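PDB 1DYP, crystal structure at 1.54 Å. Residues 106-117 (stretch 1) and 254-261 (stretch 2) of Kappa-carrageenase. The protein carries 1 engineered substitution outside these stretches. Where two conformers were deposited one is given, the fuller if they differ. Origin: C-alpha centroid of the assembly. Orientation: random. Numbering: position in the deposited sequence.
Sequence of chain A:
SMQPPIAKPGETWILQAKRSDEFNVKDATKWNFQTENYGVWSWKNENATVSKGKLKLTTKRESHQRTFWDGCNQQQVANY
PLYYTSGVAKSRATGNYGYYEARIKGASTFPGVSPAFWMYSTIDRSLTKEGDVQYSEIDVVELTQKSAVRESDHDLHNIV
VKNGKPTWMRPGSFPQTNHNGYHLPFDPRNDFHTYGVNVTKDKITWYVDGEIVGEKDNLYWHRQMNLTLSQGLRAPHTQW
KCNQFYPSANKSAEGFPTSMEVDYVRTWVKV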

ATOM      1  N   GLY A 106       5.121  -4.028 -11.863  1.00  8.67           N
ATOM      2  CA  GLY A 106       5.907  -2.996 -11.214  1.00  8.82           C
ATOM      3  C   GLY A 106       6.471  -1.962 -12.166  1.00  8.87           C
ATOM      4  O   GLY A 106       6.438  -2.138 -13.386  1.00  8.92           O
ATOM      5  N   ALA A 107       6.975  -0.866 -11.607  1.00  8.96           N
ATOM      6  CA  ALA A 107       7.575   0.200 -12.405  1.00  9.07           C
ATOM      7  C   ALA A 107       8.927  -0.308 -12.898  1.00  9.20           C
ATOM      8  O   ALA A 107       9.598  -1.064 -12.200  1.00  9.28           O
ATOM      9  CB  ALA A 107       7.756   1.455 -11.556  1.00  9.17           C
ATOM     10  N   SER A 108       9.330   0.108 -14.094  1.00  9.32           N
ATOM     11  CA  SER A 108      10.593  -0.355 -14.660  1.00  9.75           C
ATOM     12  C   SER A 108      11.822   0.145 -13.913  1.00  9.37           C
ATOM     13  O   SER A 108      12.821  -0.558 -13.810  1.00  9.42           O
ATOM     14  CB  SER A 108      10.698   0.057 -16.130  1.00 10.36           C
ATOM     15  OG  SER A 108      10.804   1.462 -16.259  0.80 11.46           O
ATOM     16  N   THR A 109      11.742   1.359 -13.384  1.00  9.19           N
ATOM     17  CA  THR A 109      12.862   1.945 -12.662  1.00  9.22           C
ATOM     18  C   THR A 109      13.094   1.334 -11.284  1.00  8.92           C
ATOM     19  O   THR A 109      12.157   1.119 -10.519  1.00  9.07           O
ATOM     20  CB  THR A 109      12.662   3.466 -12.520  1.00  9.31           C
ATOM     21  OG1 THR A 109      12.677   4.057 -13.825  1.00  9.66           O
ATOM     22  CG2 THR A 109      13.763   4.089 -11.661  1.00  9.52           C
ATOM     23  N   PHE A 110      14.356   1.039 -10.988  1.00  8.77           N
ATOM     24  CA  PHE A 110      14.750   0.476  -9.703  1.00  8.48           C
ATOM     25  C   PHE A 110      16.241   0.693  -9.495  1.00  8.33           C
ATOM     26  O   PHE A 110      17.046   0.381 -10.371  1.00  8.56           O
ATOM     27  CB  PHE A 110      14.470  -1.024  -9.633  1.00  8.42           C
ATOM     28  CG  PHE A 110      14.981  -1.666  -8.372  1.00  8.27           C
ATOM     29  CD1 PHE A 110      14.302  -1.504  -7.166  1.00  8.50           C
ATOM     30  CD2 PHE A 110      16.170  -2.397  -8.377  1.00  8.21           C
ATOM     31  CE1 PHE A 110      14.794  -2.057  -5.985  1.00  8.27           C
ATOM     32  CE2 PHE A 110      16.674  -2.954  -7.199  1.00  8.37           C
ATOM     33  CZ  PHE A 110      15.984  -2.783  -6.000  1.00  8.18           C
ATOM     34  N   PRO A 111      16.634   1.206  -8.320  1.00  7.97           N
ATOM     35  CA  PRO A 111      15.759   1.582  -7.204  1.00  7.64           C
ATOM     36  C   PRO A 111      15.206   2.995  -7.338  1.00  7.27           C
ATOM     37  O   PRO A 111      15.676   3.783  -8.164  1.00  7.46           O
ATOM     38  CB  PRO A 111      16.678   1.446  -5.999  1.00  7.74           C
ATOM     39  CG  PRO A 111      17.991   1.927  -6.556  1.00  8.11           C
ATOM     40  CD  PRO A 111      18.050   1.252  -7.914  1.00  7.89           C
ATOM     41  N   GLY A 112      14.202   3.306  -6.524  1.00  6.82           N
ATOM     42  CA  GLY A 112      13.628   4.638  -6.556  1.00  6.33           C
ATOM     43  C   GLY A 112      12.148   4.721  -6.240  1.00  6.22           C
ATOM     44  O   GLY A 112      11.692   5.728  -5.698  1.00  6.25           O
ATOM     45  N   VAL A 113      11.390   3.682  -6.582  1.00  6.20           N
ATOM     46  CA  VAL A 113       9.951   3.684  -6.317  1.00  6.06           C
ATOM     47  C   VAL A 113       9.447   2.341  -5.826  1.00  5.94           C
ATOM     48  O   VAL A 113      10.055   1.297  -6.081  1.00  6.27           O
ATOM     49  CB  VAL A 113       9.128   4.061  -7.575  1.00  6.02           C
ATOM     50  CG1 VAL A 113       9.517   5.455  -8.051  1.00  6.15           C
ATOM     51  CG2 VAL A 113       9.340   3.031  -8.675  1.00  6.46           C
ATOM     52  N   SER A 114       8.315   2.375  -5.130  1.00  5.84           N
ATOM     53  CA  SER A 114       7.716   1.170  -4.593  1.00  5.81           C
ATOM     54  C   SER A 114       6.222   1.041  -4.854  1.00  5.89           C
ATOM     55  O   SER A 114       5.405   1.712  -4.211  1.00  5.75           O
ATOM     56  CB  SER A 114       7.962   1.083  -3.085  1.00  5.71           C
ATOM     57  OG  SER A 114       7.319  -0.058  -2.534  1.00  5.78           O
ATOM     58  N   PRO A 115       5.849   0.196  -5.827  1.00  5.97           N
ATOM     59  CA  PRO A 115       4.436  -0.022  -6.147  1.00  5.72           C
ATOM     60  C   PRO A 115       3.862  -0.688  -4.901  1.00  5.69           C
ATOM     61  O   PRO A 115       4.512  -1.552  -4.302  1.00  5.58           O
ATOM     62  CB  PRO A 115       4.492  -0.987  -7.326  1.00  5.85           C
ATOM     63  CG  PRO A 115       5.767  -0.614  -8.008  1.00  5.91           C
ATOM     64  CD  PRO A 115       6.720  -0.405  -6.851  1.00  5.79           C
ATOM     65  N   ALA A 116       2.658  -0.298  -4.509  1.00  5.41           N
ATOM     66  CA  ALA A 116       2.060  -0.866  -3.316  1.00  5.36           C
ATOM     67  C   ALA A 116       0.571  -1.125  -3.457  1.00  5.38           C
ATOM     68  O   ALA A 116      -0.153  -0.363  -4.097  1.00  5.46           O
ATOM     69  CB  ALA A 116       2.302   0.064  -2.123  1.00  5.41           C
ATOM     70  N   PHE A 117       0.140  -2.228  -2.860  1.00  5.31           N
ATOM     71  CA  PHE A 117      -1.257  -2.623  -2.820  1.00  5.43           C
ATOM     72  C   PHE A 117      -1.421  -2.850  -1.326  1.00  5.52           C
ATOM     73  O   PHE A 117      -0.780  -3.724  -0.741  1.00  5.35           O
ATOM     74  CB  PHE A 117      -1.482  -3.906  -3.625  1.00  5.37           C
ATOM     75  CG  PHE A 117      -2.884  -4.444  -3.541  1.00  5.46           C
ATOM     76  CD1 PHE A 117      -3.984  -3.589  -3.493  1.00  5.45           C
ATOM     77  CD2 PHE A 117      -3.104  -5.815  -3.537  1.00  5.35           C
ATOM     78  CE1 PHE A 117      -5.283  -4.093  -3.441  1.00  5.66           C
ATOM     79  CE2 PHE A 117      -4.394  -6.333  -3.488  1.00  5.66           C
ATOM     80  CZ  PHE A 117      -5.487  -5.471  -3.440  1.00  5.49           C
TER
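Stretch 2 (254-261) EGFPTSME

The strongest polar link between the stretches is the hydrogen bond from Thr 109 OG1 to Gly 255 O, at 2.6 Å. Thr 109, with chi1 at -64° (m), has its CA-to-CB bond pointing toward stretch 2. The same residue also uses its backbone: Thr 109 N donates to Thr 258 OG1 at 3.3 Å, a weak bond by length although the angle at hydrogen, 165°, is nearly straight. Water 1 ties the hydroxyls together, lying 2.7 Å from Ser 108 OG, 3.2 Å from Thr 258 OG1 and 3.2 Å from Thr 109 OG1; it donates to the last and also to Pro 257 O, at 3.2 Å.

Gly 255 meets Thr 109 with phi/psi of 91/-1, angles at which a CB would be jammed against the preceding carbonyl O; separately, an ideal CB on Gly 255 would lie 3.1 Å from Thr 109 CG2, a tight approach. After the cis peptide bond preceding Pro 257, the chain enters strand 258-261. This strand runs roughly parallel to strand 113-117, with 20° between their N-to-C directions and a signed crossing angle of -20°. The axes come no closer than 7.9 Å, so side chains fill much of the space between them.

In the loop of stretch 1, Ala 107 and Met 260 are in register, their CA atoms 4.5 Å apart. There, Ala 107 CA makes a CA-H...O contact with Ser 259 O at 3.3 Å, with 146° at hydrogen, while Ala 107 CB lies 3.2 Å from Thr 258 OG1.

The apolar packing begins at the loop residue Phe 256 and continues along the strands. Val 113 CG1 lies 3.8 Å from both Phe 256 CE2 and Thr 258 CG2, approaching the phenyl ring obliquely. Farther along, the selenomethionine Met 260 places SE 3.8 Å from Pro 115 CB, and its CE reaches within 3.9 Å of Ala 116 O. In all, the contact buries 460 Å², both sides summed.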

ATOM      1  N   GLU A 254      16.372  11.158 -14.234  1.00 11.35           N
ATOM      2  CA  GLU A 254      16.638   9.928 -14.968  1.00 11.67           C
ATOM      3  C   GLU A 254      15.817   8.797 -14.365  1.00 11.53           C
ATOM      4  O   GLU A 254      15.788   8.625 -13.147  1.00 11.65           O
ATOM      5  CB  GLU A 254      18.124   9.574 -14.900  1.00 12.21           C
ATOM      6  CG  GLU A 254      19.057  10.698 -15.323  1.00 13.09           C
ATOM      7  CD  GLU A 254      20.509  10.257 -15.371  0.50 13.25           C
ATOM      8  OE1 GLU A 254      20.953   9.567 -14.429  0.50 13.75           O
ATOM      9  OE2 GLU A 254      21.209  10.609 -16.343  0.50 13.70           O
ATOM     10  N   GLY A 255      15.148   8.034 -15.223  1.00 11.14           N
ATOM     11  CA  GLY A 255      14.337   6.934 -14.742  1.00 10.91           C
ATOM     12  C   GLY A 255      12.906   7.360 -14.478  1.00 10.67           C
ATOM     13  O   GLY A 255      12.077   6.552 -14.061  1.00 10.92           O
ATOM     14  N   PHE A 256      12.618   8.638 -14.702  1.00 10.14           N
ATOM     15  CA  PHE A 256      11.272   9.164 -14.508  1.00  9.78           C
ATOM     16  C   PHE A 256      10.791   9.830 -15.788  1.00  9.72           C
ATOM     17  O   PHE A 256      11.584  10.381 -16.544  1.00  9.92           O
ATOM     18  CB  PHE A 256      11.242  10.175 -13.357  1.00  9.53           C
ATOM     19  CG  PHE A 256      11.570   9.574 -12.024  1.00  9.28           C
ATOM     20  CD1 PHE A 256      12.891   9.432 -11.615  1.00  8.84           C
ATOM     21  CD2 PHE A 256      10.557   9.099 -11.200  1.00  9.09           C
ATOM     22  CE1 PHE A 256      13.199   8.821 -10.403  1.00  8.74           C
ATOM     23  CE2 PHE A 256      10.853   8.485  -9.986  1.00  8.96           C
ATOM     24  CZ  PHE A 256      12.176   8.346  -9.587  1.00  8.92           C
ATOM     25  N   PRO A 257       9.479   9.783 -16.051  1.00  9.50           N
ATOM     26  CA  PRO A 257       8.458   9.145 -15.213  1.00  9.41           C
ATOM     27  C   PRO A 257       8.538   7.625 -15.256  1.00  9.40           C
ATOM     28  O   PRO A 257       9.070   7.042 -16.205  1.00  9.42           O
ATOM     29  CB  PRO A 257       7.158   9.658 -15.816  1.00  9.63           C
ATOM     30  CG  PRO A 257       7.496   9.729 -17.275  1.00  9.78           C
ATOM     31  CD  PRO A 257       8.870  10.370 -17.258  1.00  9.45           C
ATOM     32  N   THR A 258       8.020   6.992 -14.210  1.00  9.21           N
ATOM     33  CA  THR A 258       7.990   5.539 -14.134  1.00  9.07           C
ATOM     34  C   THR A 258       6.629   5.217 -13.531  1.00  9.17           C
ATOM     35  O   THR A 258       6.143   5.938 -12.660  1.00  8.82           O
ATOM     36  CB  THR A 258       9.158   4.992 -13.284  1.00  9.25           C
ATOM     37  OG1 THR A 258       9.245   3.575 -13.466  1.00  9.22           O
ATOM     38  CG2 THR A 258       8.971   5.318 -11.814  1.00  9.21           C
ATOM     39  N   SER A 259       6.016   4.130 -13.982  1.00  9.22           N
ATOM     40  CA  SER A 259       4.690   3.788 -13.493  1.00  9.44           C
ATOM     41  C   SER A 259       4.429   2.313 -13.262  1.00  9.42           C
ATOM     42  O   SER A 259       4.989   1.448 -13.934  1.00  9.48           O
ATOM     43  CB  SER A 259       3.649   4.317 -14.473  1.00  9.58           C
ATOM     44  OG  SER A 259       3.891   3.794 -15.767  0.50 10.06           O
HETATM   45  N   MSE A 260       3.553   2.045 -12.304  1.00  9.31           N
HETATM   46  CA  MSE A 260       3.160   0.693 -11.975  1.00  9.27           C
HETATM   47  C   MSE A 260       1.813   0.609 -12.685  1.00  9.00           C
HETATM   48  O   MSE A 260       1.141   1.629 -12.878  1.00  8.70           O
HETATM   49  CB  MSE A 260       2.953   0.542 -10.465  1.00  9.96           C
HETATM   50  CG  MSE A 260       1.808   1.390  -9.926  1.00 10.58           C
HETATM   51 SE   MSE A 260       1.514   1.225  -8.019  1.00 12.24          SE
HETATM   52  CE  MSE A 260       0.464  -0.381  -7.980  1.00 11.06           C
ATOM     53  N   GLU A 261       1.423  -0.593 -13.088  1.00  8.80           N
ATOM     54  CA  GLU A 261       0.147  -0.771 -13.761  1.00  8.82           C
ATOM     55  C   GLU A 261      -0.671  -1.825 -13.033  1.00  8.65           C
ATOM     56  O   GLU A 261      -0.134  -2.836 -12.578  1.00  8.62           O
ATOM     57  CB  GLU A 261       0.359  -1.197 -15.214  0.50  9.08           C
ATOM     58  CG  GLU A 261       1.230  -0.249 -16.021  0.50  9.39           C
ATOM     59  CD  GLU A 261       1.176  -0.544 -17.506  0.50  9.58           C
ATOM     60  OE1 GLU A 261       1.218  -1.735 -17.875  0.50  9.81           O
ATOM     61  OE2 GLU A 261       1.096   0.415 -18.302  0.50  9.84           O
TER
HETATM   62  O   HOH W   1      10.638   4.203 -16.242  1.00 44.60           O